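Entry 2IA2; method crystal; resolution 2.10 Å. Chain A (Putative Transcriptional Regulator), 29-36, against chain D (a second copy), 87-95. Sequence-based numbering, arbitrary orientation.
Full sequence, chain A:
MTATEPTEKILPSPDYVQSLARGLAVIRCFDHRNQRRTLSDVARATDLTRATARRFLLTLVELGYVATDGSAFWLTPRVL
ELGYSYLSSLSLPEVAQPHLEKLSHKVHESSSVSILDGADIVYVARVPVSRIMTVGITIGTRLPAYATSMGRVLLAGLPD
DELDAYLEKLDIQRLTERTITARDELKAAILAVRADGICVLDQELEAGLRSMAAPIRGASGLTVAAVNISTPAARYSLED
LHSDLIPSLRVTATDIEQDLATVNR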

# COMPACT_ATOMS: atom_id res chain seq x y z
N CYS A 29 10.43 -4.78 -16.13
CA CYS A 29 10.04 -5.74 -17.17
C CYS A 29 9.72 -7.15 -16.63
O CYS A 29 9.18 -7.96 -17.36
CB CYS A 29 11.04 -5.75 -18.37
SG CYS A 29 12.42 -6.88 -18.07
N PHE A 30 10.01 -7.41 -15.35
CA PHE A 30 9.53 -8.62 -14.65
C PHE A 30 8.10 -8.50 -14.09
O PHE A 30 7.70 -7.47 -13.54
CB PHE A 30 10.55 -9.04 -13.57
CG PHE A 30 11.96 -9.18 -14.13
CD1 PHE A 30 12.80 -8.10 -14.15
CD2 PHE A 30 12.40 -10.38 -14.71
CE1 PHE A 30 14.09 -8.16 -14.72
CE2 PHE A 30 13.72 -10.48 -15.29
CZ PHE A 30 14.56 -9.38 -15.27
N ASP A 31 7.31 -9.53 -14.26
CA ASP A 31 5.97 -9.50 -13.73
C ASP A 31 5.39 -10.91 -13.70
O ASP A 31 6.14 -11.91 -13.82
CB ASP A 31 5.09 -8.57 -14.55
CG ASP A 31 5.12 -8.91 -16.03
OD1 ASP A 31 5.36 -10.10 -16.41
OD2 ASP A 31 4.91 -7.98 -16.84
N HIS A 32 4.07 -10.98 -13.55
CA HIS A 32 3.43 -12.26 -13.37
C HIS A 32 3.64 -13.19 -14.59
O HIS A 32 3.88 -14.39 -14.46
CB HIS A 32 1.93 -12.09 -13.08
CG HIS A 32 1.18 -13.38 -13.12
ND1 HIS A 32 1.18 -14.28 -12.07
CD2 HIS A 32 0.44 -13.95 -14.11
CE1 HIS A 32 0.45 -15.33 -12.40
NE2 HIS A 32 -0.03 -15.15 -13.62
N ARG A 33 3.55 -12.60 -15.78
CA ARG A 33 3.62 -13.38 -17.00
C ARG A 33 5.10 -13.62 -17.33
O ARG A 33 5.43 -14.48 -18.15
CB ARG A 33 2.86 -12.66 -18.16
CG ARG A 33 1.28 -12.66 -18.02
N ASN A 34 5.99 -12.87 -16.70
CA ASN A 34 7.42 -12.90 -17.10
C ASN A 34 8.33 -12.95 -15.89
O ASN A 34 8.97 -11.94 -15.54
CB ASN A 34 7.80 -11.69 -17.97
CG ASN A 34 7.03 -11.62 -19.26
OD1 ASN A 34 7.48 -12.13 -20.29
ND2 ASN A 34 5.86 -10.96 -19.23
N GLN A 35 8.41 -14.14 -15.28
CA GLN A 35 9.04 -14.27 -13.98
C GLN A 35 10.56 -14.32 -14.06
O GLN A 35 11.28 -13.82 -13.18
CB GLN A 35 8.55 -15.56 -13.33
CG GLN A 35 7.02 -15.72 -13.32
CD GLN A 35 6.61 -16.90 -12.43
OE1 GLN A 35 7.35 -17.88 -12.28
NE2 GLN A 35 5.44 -16.78 -11.79
N ARG A 36 11.04 -14.99 -15.10
CA ARG A 36 12.45 -15.06 -15.42
C ARG A 36 12.59 -14.63 -16.89
O ARG A 36 11.70 -14.90 -17.68
CB ARG A 36 13.00 -16.47 -15.21
CG ARG A 36 12.94 -16.93 -13.75
CD ARG A 36 13.83 -18.16 -13.45
NE ARG A 36 14.04 -18.28 -11.98
CZ ARG A 36 14.95 -19.05 -11.38
NH1 ARG A 36 15.77 -19.82 -12.11
NH2 ARG A 36 15.04 -19.07 -10.05
N LEU D 87 7.43 -8.83 -6.40
CA LEU D 87 6.34 -9.55 -5.76
C LEU D 87 5.53 -10.35 -6.78
O LEU D 87 5.17 -11.50 -6.55
CB LEU D 87 5.42 -8.59 -5.00
CG LEU D 87 6.04 -7.88 -3.79
CD1 LEU D 87 5.09 -6.83 -3.24
CD2 LEU D 87 6.42 -8.88 -2.71
N SER D 88 5.25 -9.72 -7.92
CA SER D 88 4.35 -10.30 -8.91
C SER D 88 5.03 -11.40 -9.71
O SER D 88 4.38 -12.32 -10.21
CB SER D 88 3.82 -9.21 -9.85
OG SER D 88 4.87 -8.66 -10.63
N SER D 89 6.35 -11.30 -9.82
CA SER D 89 7.12 -12.24 -10.62
C SER D 89 7.48 -13.46 -9.79
O SER D 89 7.80 -14.47 -10.34
CB SER D 89 8.36 -11.58 -11.26
OG SER D 89 9.36 -11.37 -10.31
N LEU D 90 7.43 -13.36 -8.48
CA LEU D 90 7.33 -14.49 -7.57
C LEU D 90 5.93 -15.16 -7.61
O LEU D 90 4.97 -14.49 -7.65
CB LEU D 90 7.62 -13.94 -6.18
CG LEU D 90 8.47 -14.61 -5.12
CD1 LEU D 90 9.85 -14.97 -5.57
CD2 LEU D 90 8.49 -13.83 -3.80
N SER D 91 5.81 -16.48 -7.62
CA SER D 91 4.46 -17.11 -7.59
C SER D 91 3.79 -16.81 -6.22
O SER D 91 2.65 -16.39 -6.14
CB SER D 91 4.51 -18.64 -7.69
OG SER D 91 5.50 -19.10 -8.59
N LEU D 92 4.56 -16.98 -5.14
CA LEU D 92 3.98 -17.01 -3.81
C LEU D 92 3.05 -15.80 -3.40
O LEU D 92 1.94 -16.01 -2.94
CB LEU D 92 5.09 -17.32 -2.77
CG LEU D 92 4.63 -17.25 -1.32
CD1 LEU D 92 3.70 -18.41 -1.01
CD2 LEU D 92 5.81 -17.18 -0.33
N PRO D 93 3.51 -14.52 -3.50
CA PRO D 93 2.71 -13.45 -2.89
C PRO D 93 1.27 -13.38 -3.37
O PRO D 93 0.37 -13.31 -2.56
CB PRO D 93 3.51 -12.16 -3.29
CG PRO D 93 4.96 -12.68 -3.28
CD PRO D 93 4.75 -13.98 -4.10
N GLU D 94 1.05 -13.40 -4.69
CA GLU D 94 -0.32 -13.34 -5.25
C GLU D 94 -1.09 -14.63 -5.11
O GLU D 94 -2.33 -14.58 -5.07
CB GLU D 94 -0.21 -13.05 -6.74
CG GLU D 94 0.33 -11.63 -7.00
CD GLU D 94 0.43 -11.32 -8.55
OE1 GLU D 94 0.88 -12.20 -9.39
OE2 GLU D 94 0.08 -10.17 -8.86
N VAL D 95 -0.38 -15.77 -5.02
CA VAL D 95 -1.06 -17.06 -4.72
C VAL D 95 -1.64 -17.04 -3.30
O VAL D 95 -2.72 -17.49 -3.07
CB VAL D 95 -0.10 -18.30 -4.88
CG1 VAL D 95 -0.64 -19.50 -4.09
CG2 VAL D 95 -0.01 -18.70 -6.41
O HOH W 1 4.81 -6.13 -12.34
O HOH W 2 11.82 -11.96 -11.25

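The rule of this small contact is a self-tied turn set against the end of a helix. In chain A the turn is closed by its own backbone, A:Asp31 N to A:Asn34 O at 3.2 Å and A:Asn34 N to A:Asp31 O at 3.0 Å. The A:Asp31 side chain braces it: CA-to-CB points away from chain D, and chi1 in p (54°) brings OD1 within 3.0 Å of A:Asn34 ND2, a well-aligned hydrogen bond. The same OD1 takes weak bonds from A:Arg33 N (3.2 Å) and A:Asn34 N (2.9 Å). With OD1 turned back into its own turn, A:Asp31 meets chain D chiefly through its CA and O, with CB 3.9 Å from D:Ser88 OG.

Chain D answers with small residues. D:Ser89 gives the largest buried area, and its CA comes 4.3 Å from A:Asp31 CA, an approach that suits a short side chain. Two CA-H...O contacts run in reciprocal directions: D:Ser89 CA to A:Asp31 O at 3.4 Å, and A:His32 CA to D:Ser88 O at 3.3 Å.

Both serines adopt p rotamers, and each hydroxyl accepts from a bridging water. One water donates to D:Ser88 OG (3.1 Å) and weakly to A:Phe30 O (3.4 Å); the other donates to D:Ser89 OG and A:Gln35 O, both at 2.7 Å. Water thus links the chains where no clear direct hydrogen bond does.

Longer side chains work the margins. A:His32, chi1 in t, turns its ring edge to D:Ser88 O and places ND1 3.4 Å from D:Glu94 OE1; D:Glu94 reaches there through an m, t conformation. A:Gln35, also m, t, packs CB 3.3 Å from D:Ser89 O, while its NE2 stops 4.0 Å from D:Ser91 OG. Buried A:Phe30 touches D:Ser89 through CB, with A:Phe30 CB 4.1 Å from D:Ser89 CB, but chi1 in m leads the ring away.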